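PDB 2ZXR: single-stranded DNA specific exonuclease RecJ from Thermus thermophilus, which degrades single-stranded DNA exonucleolytically in the 5' to 3' direction, using divalent metal ions such as magnesium or manganese as cofactors. Local coordinates for residues Leu580-Ala585 against Arg594-Arg599; Gly590-Pro595 against Ala652-Asn657. All coordinates share one frame; numbering follows the deposited sequence.

Contact 1: Leu580-Ala585 against Arg594-Arg599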
ATOM      1  N   LEU A 580     -36.825   6.210  32.565  1.00 37.35           N
ATOM      2  CA  LEU A 580     -37.483   5.353  31.591  1.00 37.13           C
ATOM      3  C   LEU A 580     -36.548   4.241  31.117  1.00 37.04           C
ATOM      4  O   LEU A 580     -35.331   4.303  31.310  1.00 36.84           O
ATOM      5  CB  LEU A 580     -37.913   6.185  30.369  1.00 36.33           C
ATOM      6  CG  LEU A 580     -39.009   7.256  30.462  1.00 36.85           C
ATOM      7  CD1 LEU A 580     -38.981   8.080  29.183  1.00 35.70           C
ATOM      8  CD2 LEU A 580     -40.408   6.605  30.639  1.00 35.96           C
ATOM      9  N   PRO A 581     -37.114   3.190  30.508  1.00 37.80           N
ATOM     10  CA  PRO A 581     -36.298   2.085  30.000  1.00 37.56           C
ATOM     11  C   PRO A 581     -35.706   2.602  28.680  1.00 37.12           C
ATOM     12  O   PRO A 581     -36.356   3.372  27.955  1.00 36.49           O
ATOM     13  CB  PRO A 581     -37.321   0.975  29.798  1.00 38.02           C
ATOM     14  CG  PRO A 581     -38.537   1.736  29.373  1.00 38.32           C
ATOM     15  CD  PRO A 581     -38.553   2.907  30.332  1.00 38.23           C
ATOM     16  N   PRO A 582     -34.481   2.174  28.346  1.00 36.79           N
ATOM     17  CA  PRO A 582     -33.772   2.591  27.127  1.00 36.09           C
ATOM     18  C   PRO A 582     -34.558   2.595  25.813  1.00 36.49           C
ATOM     19  O   PRO A 582     -34.398   3.498  24.989  1.00 35.83           O
ATOM     20  CB  PRO A 582     -32.571   1.647  27.091  1.00 36.30           C
ATOM     21  CG  PRO A 582     -33.110   0.385  27.768  1.00 36.01           C
ATOM     22  CD  PRO A 582     -33.846   0.982  28.947  1.00 37.05           C
ATOM     23  N   GLU A 583     -35.404   1.594  25.605  1.00 36.76           N
ATOM     24  CA  GLU A 583     -36.181   1.529  24.371  1.00 36.81           C
ATOM     25  C   GLU A 583     -37.209   2.674  24.288  1.00 36.67           C
ATOM     26  O   GLU A 583     -37.809   2.907  23.230  1.00 35.27           O
ATOM     27  CB  GLU A 583     -36.889   0.172  24.246  1.00 38.63           C
ATOM     28  CG  GLU A 583     -37.947  -0.056  25.313  1.00 39.91           C
ATOM     29  CD  GLU A 583     -37.392  -0.660  26.589  1.00 41.28           C
ATOM     30  OE1 GLU A 583     -36.170  -0.537  26.849  1.00 40.93           O
ATOM     31  OE2 GLU A 583     -38.199  -1.252  27.345  1.00 42.28           O
ATOM     32  N   GLU A 584     -37.437   3.391  25.383  1.00 35.48           N
ATOM     33  CA  GLU A 584     -38.373   4.499  25.261  1.00 35.96           C
ATOM     34  C   GLU A 584     -37.777   5.874  25.581  1.00 33.57           C
ATOM     35  O   GLU A 584     -38.307   6.887  25.143  1.00 34.10           O
ATOM     36  CB  GLU A 584     -39.674   4.236  26.047  1.00 37.55           C
ATOM     37  CG  GLU A 584     -39.603   4.296  27.542  1.00 41.82           C
ATOM     38  CD  GLU A 584     -40.851   3.660  28.175  1.00 44.86           C
ATOM     39  OE1 GLU A 584     -41.253   4.078  29.285  1.00 45.79           O
ATOM     40  OE2 GLU A 584     -41.421   2.729  27.553  1.00 45.56           O
ATOM     41  N   ALA A 585     -36.678   5.918  26.321  1.00 30.82           N
ATOM     42  CA  ALA A 585     -36.032   7.197  26.603  1.00 28.16           C
ATOM     43  C   ALA A 585     -35.194   7.652  25.385  1.00 26.50           C
ATOM     44  O   ALA A 585     -34.435   6.869  24.810  1.00 24.60           O
ATOM     45  CB  ALA A 585     -35.125   7.061  27.799  1.00 27.47           C
ATOM     46  N   ARG A 594     -27.995  -4.798  26.898  1.00 37.28           N
ATOM     47  CA  ARG A 594     -28.200  -5.472  25.627  1.00 38.22           C
ATOM     48  C   ARG A 594     -28.664  -4.501  24.563  1.00 37.91           C
ATOM     49  O   ARG A 594     -29.148  -3.427  24.865  1.00 37.89           O
ATOM     50  CB  ARG A 594     -29.212  -6.607  25.805  1.00 40.16           C
ATOM     51  CG  ARG A 594     -28.648  -7.753  26.645  1.00 43.37           C
ATOM     52  CD  ARG A 594     -29.712  -8.541  27.384  1.00 45.78           C
ATOM     53  NE  ARG A 594     -30.464  -7.704  28.315  1.00 48.29           N
ATOM     54  CZ  ARG A 594     -31.660  -7.183  28.051  1.00 49.68           C
ATOM     55  NH1 ARG A 594     -32.253  -7.418  26.881  1.00 50.88           N
ATOM     56  NH2 ARG A 594     -32.259  -6.413  28.948  1.00 50.58           N
ATOM     57  N   PRO A 595     -28.537  -4.879  23.294  1.00 37.99           N
ATOM     58  CA  PRO A 595     -28.964  -3.960  22.246  1.00 38.35           C
ATOM     59  C   PRO A 595     -30.378  -3.388  22.324  1.00 39.82           C
ATOM     60  O   PRO A 595     -31.333  -4.042  22.769  1.00 39.15           O
ATOM     61  CB  PRO A 595     -28.722  -4.752  20.958  1.00 38.45           C
ATOM     62  CG  PRO A 595     -28.618  -6.187  21.415  1.00 38.19           C
ATOM     63  CD  PRO A 595     -27.938  -6.098  22.729  1.00 37.53           C
ATOM     64  N   VAL A 596     -30.478  -2.131  21.900  1.00 39.66           N
ATOM     65  CA  VAL A 596     -31.738  -1.416  21.838  1.00 40.55           C
ATOM     66  C   VAL A 596     -31.639  -0.629  20.530  1.00 41.28           C
ATOM     67  O   VAL A 596     -31.089   0.477  20.499  1.00 41.37           O
ATOM     68  CB  VAL A 596     -31.903  -0.465  23.032  1.00 40.64           C
ATOM     69  CG1 VAL A 596     -33.279   0.200  22.970  1.00 40.95           C
ATOM     70  CG2 VAL A 596     -31.753  -1.238  24.340  1.00 39.53           C
ATOM     71  N   LEU A 597     -32.137  -1.232  19.454  1.00 41.07           N
ATOM     72  CA  LEU A 597     -32.077  -0.637  18.120  1.00 42.10           C
ATOM     73  C   LEU A 597     -33.415  -0.053  17.666  1.00 42.80           C
ATOM     74  O   LEU A 597     -34.423  -0.211  18.343  1.00 42.18           O
ATOM     75  CB  LEU A 597     -31.563  -1.680  17.119  1.00 42.45           C
ATOM     76  CG  LEU A 597     -30.173  -2.260  17.464  1.00 43.10           C
ATOM     77  CD1 LEU A 597     -29.712  -3.229  16.387  1.00 41.76           C
ATOM     78  CD2 LEU A 597     -29.165  -1.115  17.598  1.00 43.18           C
ATOM     79  N   GLY A 598     -33.424   0.613  16.513  1.00 43.78           N
ATOM     80  CA  GLY A 598     -34.650   1.250  16.057  1.00 46.20           C
ATOM     81  C   GLY A 598     -34.998   2.271  17.136  1.00 47.26           C
ATOM     82  O   GLY A 598     -36.133   2.365  17.613  1.00 47.65           O
ATOM     83  N   ARG A 599     -33.990   3.053  17.502  1.00 47.64           N
ATOM     84  CA  ARG A 599     -34.093   4.038  18.567  1.00 47.61           C
ATOM     85  C   ARG A 599     -33.861   5.487  18.185  1.00 45.73           C
ATOM     86  O   ARG A 599     -34.792   6.295  18.178  1.00 48.04           O
ATOM     87  CB  ARG A 599     -33.082   3.679  19.669  1.00 49.62           C
ATOM     88  CG  ARG A 599     -33.497   2.540  20.569  1.00 51.34           C
ATOM     89  CD  ARG A 599     -34.350   3.061  21.718  1.00 52.82           C
ATOM     90  NE  ARG A 599     -35.447   3.901  21.250  1.00 55.01           N
ATOM     91  CZ  ARG A 599     -36.059   4.813  22.003  1.00 55.38           C
ATOM     92  NH1 ARG A 599     -35.675   4.989  23.261  1.00 54.53           N
ATOM     93  NH2 ARG A 599     -37.052   5.547  21.499  1.00 55.85           N
TER

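Contact 2: Gly590-Pro595 against Ala652-Asn657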
ATOM      1  N   GLY A 590     -25.998   6.321  30.245  1.00 28.79           N
ATOM      2  CA  GLY A 590     -25.120   5.187  30.369  1.00 29.15           C
ATOM      3  C   GLY A 590     -25.494   4.231  29.268  1.00 30.30           C
ATOM      4  O   GLY A 590     -26.384   4.526  28.454  1.00 29.97           O
ATOM      5  N   LEU A 591     -24.831   3.080  29.253  1.00 30.69           N
ATOM      6  CA  LEU A 591     -25.045   2.088  28.217  1.00 32.00           C
ATOM      7  C   LEU A 591     -25.937   0.934  28.652  1.00 32.71           C
ATOM      8  O   LEU A 591     -25.732   0.350  29.716  1.00 32.72           O
ATOM      9  CB  LEU A 591     -23.684   1.521  27.764  1.00 31.51           C
ATOM     10  CG  LEU A 591     -22.605   2.548  27.422  1.00 30.94           C
ATOM     11  CD1 LEU A 591     -21.339   1.842  26.948  1.00 31.62           C
ATOM     12  CD2 LEU A 591     -23.124   3.477  26.349  1.00 32.17           C
ATOM     13  N   PRO A 592     -26.947   0.597  27.840  1.00 33.51           N
ATOM     14  CA  PRO A 592     -27.762  -0.528  28.297  1.00 34.61           C
ATOM     15  C   PRO A 592     -26.975  -1.842  28.205  1.00 35.95           C
ATOM     16  O   PRO A 592     -25.949  -1.931  27.520  1.00 35.32           O
ATOM     17  CB  PRO A 592     -28.984  -0.492  27.370  1.00 34.71           C
ATOM     18  CG  PRO A 592     -28.555   0.318  26.203  1.00 35.32           C
ATOM     19  CD  PRO A 592     -27.601   1.335  26.747  1.00 33.64           C
ATOM     20  N   PRO A 593     -27.435  -2.876  28.917  1.00 36.92           N
ATOM     21  CA  PRO A 593     -26.746  -4.168  28.891  1.00 37.13           C
ATOM     22  C   PRO A 593     -26.848  -4.907  27.558  1.00 37.16           C
ATOM     23  O   PRO A 593     -25.902  -5.576  27.137  1.00 37.18           O
ATOM     24  CB  PRO A 593     -27.415  -4.930  30.031  1.00 37.41           C
ATOM     25  CG  PRO A 593     -28.829  -4.394  29.997  1.00 37.82           C
ATOM     26  CD  PRO A 593     -28.579  -2.904  29.849  1.00 37.16           C
ATOM     27  N   ARG A 594     -27.995  -4.798  26.898  1.00 37.28           N
ATOM     28  CA  ARG A 594     -28.200  -5.472  25.627  1.00 38.22           C
ATOM     29  C   ARG A 594     -28.664  -4.501  24.563  1.00 37.91           C
ATOM     30  O   ARG A 594     -29.148  -3.427  24.865  1.00 37.89           O
ATOM     31  CB  ARG A 594     -29.212  -6.607  25.805  1.00 40.16           C
ATOM     32  CG  ARG A 594     -28.648  -7.753  26.645  1.00 43.37           C
ATOM     33  CD  ARG A 594     -29.712  -8.541  27.384  1.00 45.78           C
ATOM     34  NE  ARG A 594     -30.464  -7.704  28.315  1.00 48.29           N
ATOM     35  CZ  ARG A 594     -31.660  -7.183  28.051  1.00 49.68           C
ATOM     36  NH1 ARG A 594     -32.253  -7.418  26.881  1.00 50.88           N
ATOM     37  NH2 ARG A 594     -32.259  -6.413  28.948  1.00 50.58           N
ATOM     38  N   PRO A 595     -28.537  -4.879  23.294  1.00 37.99           N
ATOM     39  CA  PRO A 595     -28.964  -3.960  22.246  1.00 38.35           C
ATOM     40  C   PRO A 595     -30.378  -3.388  22.324  1.00 39.82           C
ATOM     41  O   PRO A 595     -31.333  -4.042  22.769  1.00 39.15           O
ATOM     42  CB  PRO A 595     -28.722  -4.752  20.958  1.00 38.45           C
ATOM     43  CG  PRO A 595     -28.618  -6.187  21.415  1.00 38.19           C
ATOM     44  CD  PRO A 595     -27.938  -6.098  22.729  1.00 37.53           C
ATOM     45  N   ALA A 652     -20.502  -3.324  18.753  1.00 26.37           N
ATOM     46  CA  ALA A 652     -19.466  -4.294  19.106  1.00 26.80           C
ATOM     47  C   ALA A 652     -19.497  -4.481  20.619  1.00 27.21           C
ATOM     48  O   ALA A 652     -19.291  -5.589  21.130  1.00 25.85           O
ATOM     49  CB  ALA A 652     -18.065  -3.800  18.644  1.00 25.30           C
ATOM     50  N   TYR A 653     -19.765  -3.384  21.325  1.00 28.19           N
ATOM     51  CA  TYR A 653     -19.838  -3.399  22.783  1.00 29.53           C
ATOM     52  C   TYR A 653     -20.919  -4.372  23.279  1.00 31.39           C
ATOM     53  O   TYR A 653     -20.672  -5.130  24.218  1.00 31.18           O
ATOM     54  CB  TYR A 653     -20.125  -1.999  23.319  1.00 29.25           C
ATOM     55  CG  TYR A 653     -20.276  -1.934  24.830  1.00 31.01           C
ATOM     56  CD1 TYR A 653     -19.170  -2.000  25.663  1.00 31.32           C
ATOM     57  CD2 TYR A 653     -21.537  -1.831  25.423  1.00 32.74           C
ATOM     58  CE1 TYR A 653     -19.307  -1.968  27.049  1.00 32.07           C
ATOM     59  CE2 TYR A 653     -21.683  -1.794  26.817  1.00 32.76           C
ATOM     60  CZ  TYR A 653     -20.558  -1.868  27.618  1.00 33.69           C
ATOM     61  OH  TYR A 653     -20.689  -1.859  28.996  1.00 36.16           O
ATOM     62  N   TRP A 654     -22.109  -4.349  22.672  1.00 33.02           N
ATOM     63  CA  TRP A 654     -23.173  -5.278  23.093  1.00 35.50           C
ATOM     64  C   TRP A 654     -22.630  -6.698  22.890  1.00 36.82           C
ATOM     65  O   TRP A 654     -22.776  -7.564  23.742  1.00 35.81           O
ATOM     66  CB  TRP A 654     -24.430  -5.214  22.218  1.00 34.71           C
ATOM     67  CG  TRP A 654     -25.133  -3.903  21.993  1.00 35.71           C
ATOM     68  CD1 TRP A 654     -25.628  -3.437  20.783  1.00 35.59           C
ATOM     69  CD2 TRP A 654     -25.522  -2.947  22.968  1.00 33.70           C
ATOM     70  NE1 TRP A 654     -26.296  -2.258  20.961  1.00 34.15           N
ATOM     71  CE2 TRP A 654     -26.250  -1.929  22.288  1.00 34.87           C
ATOM     72  CE3 TRP A 654     -25.335  -2.844  24.340  1.00 32.86           C
ATOM     73  CZ2 TRP A 654     -26.785  -0.826  22.944  1.00 33.23           C
ATOM     74  CZ3 TRP A 654     -25.853  -1.766  24.980  1.00 34.35           C
ATOM     75  CH2 TRP A 654     -26.575  -0.758  24.282  1.00 34.77           C
ATOM     76  N   GLU A 655     -22.036  -6.932  21.722  1.00 38.86           N
ATOM     77  CA  GLU A 655     -21.503  -8.248  21.413  1.00 41.86           C
ATOM     78  C   GLU A 655     -20.421  -8.751  22.366  1.00 43.07           C
ATOM     79  O   GLU A 655     -20.536  -9.853  22.904  1.00 43.30           O
ATOM     80  CB  GLU A 655     -20.987  -8.288  19.976  1.00 42.58           C
ATOM     81  CG  GLU A 655     -21.985  -8.913  19.028  1.00 45.13           C
ATOM     82  CD  GLU A 655     -22.649 -10.156  19.636  1.00 47.36           C
ATOM     83  OE1 GLU A 655     -21.954 -11.180  19.863  1.00 47.83           O
ATOM     84  OE2 GLU A 655     -23.868 -10.098  19.906  1.00 46.91           O
ATOM     85  N   VAL A 656     -19.377  -7.959  22.586  1.00 44.54           N
ATOM     86  CA  VAL A 656     -18.311  -8.389  23.483  1.00 47.10           C
ATOM     87  C   VAL A 656     -18.777  -8.571  24.917  1.00 49.20           C
ATOM     88  O   VAL A 656     -17.961  -8.688  25.833  1.00 50.83           O
ATOM     89  CB  VAL A 656     -17.129  -7.403  23.517  1.00 46.18           C
ATOM     90  CG1 VAL A 656     -16.512  -7.307  22.156  1.00 47.20           C
ATOM     91  CG2 VAL A 656     -17.582  -6.047  24.006  1.00 46.70           C
ATOM     92  N   ASN A 657     -20.080  -8.568  25.137  1.00 50.69           N
ATOM     93  CA  ASN A 657     -20.562  -8.767  26.484  1.00 51.76           C
ATOM     94  C   ASN A 657     -21.628  -9.837  26.517  1.00 52.59           C
ATOM     95  O   ASN A 657     -21.967 -10.336  27.582  1.00 53.00           O
ATOM     96  CB  ASN A 657     -21.094  -7.458  27.062  1.00 52.10           C
ATOM     97  CG  ASN A 657     -19.982  -6.521  27.485  1.00 52.19           C
ATOM     98  OD1 ASN A 657     -19.099  -6.895  28.256  1.00 53.13           O
ATOM     99  ND2 ASN A 657     -20.017  -5.299  26.985  1.00 52.29           N
TER
HETATM  100  O   HOH W   1     -24.980  -7.711  25.409  1.00 35.94           O

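Contact 1: Leu580-Ala585 against Arg594-Arg599
Arg-599 reaches across to the type I β-turn formed by Pro-581 to Glu-584, joining the loops that precede and follow strand 587-588 of the parallel sheet in the C-terminal domain. Proline suits the second position of this turn because its ring fixes phi near the value required, and Glu-584 N closes the turn on Pro-581 O at 2.8 Å. Ala-585 N adds a second bond to the same oxygen from the opposite face of its carbonyl plane.

From CB, the arginine chain passes Val-596 of its own segment at CG, then bends (chi2 -86°), which turns CD toward the turn. Arg-599 CD lies 3.3 Å from Pro-582 O and packs on Glu-583 CA. A second bend (chi3 51°) carries NE alongside the Glu-583 carbonyl, whose oxygen is modelled over one face of the guanidinium but too close to CZ, so its exact place is doubtful; none of the three guanidinium nitrogens has an angle good enough for a hydrogen bond to it. At the tip, Arg-599 NH1 donates to Pro-582 O at 2.6 Å with an N-H...O angle of 145°, this oxygen lying at the guanidinium edge and slightly out of its plane. Trp-588 NE1 also donates to Pro-582 O, so two donors grip one carbonyl. Arginine suits this place, since a long chain with a terminal N-H can span the gap between the loops to reach that oxygen.

Val-596 supplies the apolar half of the contact. Val-596 CG1, anti to the backbone N (chi1 -176°), rests 3.5 Å from Glu-583 CA. The branched valine thus touches two successive residues of the turn, for its other methyl, Val-596 CG2, meets Pro-582 CG at 4.0 Å, the two side chains crossing at about a right angle.

Contact 2: Gly590-Pro595 against Ala652-Asn657
Pro-595 lies against the indole of Trp-654, and Leu-591 against the ring of Tyr-653, in a pair of CH-pi contacts that pack the loop after strand 587-588 onto the last turn of helix 643-655. Pro-595 CA stands 3.4 Å from the centroid of the five-membered ring of Trp-654, only 12° off the normal, and Pro-595 CB lies over the same face near Trp-654 CD1. A broad indole suits this place: the same face also carries the Arg-594 carbonyl group. Pro-592 is modelled at the edge of the six-membered ring, but too close for its exact place to be trusted. On Tyr-653, Leu-591 CD1 sits over the face, 3.9 Å from the centroid.

Outside this shell, the opposite face of the tyrosine ring has Asn-657 ND2 above its rim, positioned in part by a weak hydrogen bond to Tyr-653 O. Helix 624-639 adds Leu-634, which touches both Leu-591 and Tyr-653, and Tyr-560 backs Pro-592 and Pro-593. At the helix end a water joins the two segments, donating to Pro-593 O at 2.9 Å and to Trp-654 O at 2.8 Å.

Along the chain, residues 580-585 come first, between strands 578-579 and 587-588. Contact 1 closes a short loop over strand 587-588, bringing 580-585 to 594-599. Contact 2 starts inside that loop, at 590-595, and closes a much longer one that takes in strand 601-603 and helix 624-639 before returning at the end of helix 643-655. The two closures therefore cross, sharing Arg-594 and Pro-595. The single connection from strand 587-588 to strand 601-603 is thus held by a neighbouring sheet loop and by the C-terminal helix. The contacts also touch directly, with Pro-582 CB 4.2 Å from Pro-592 CB.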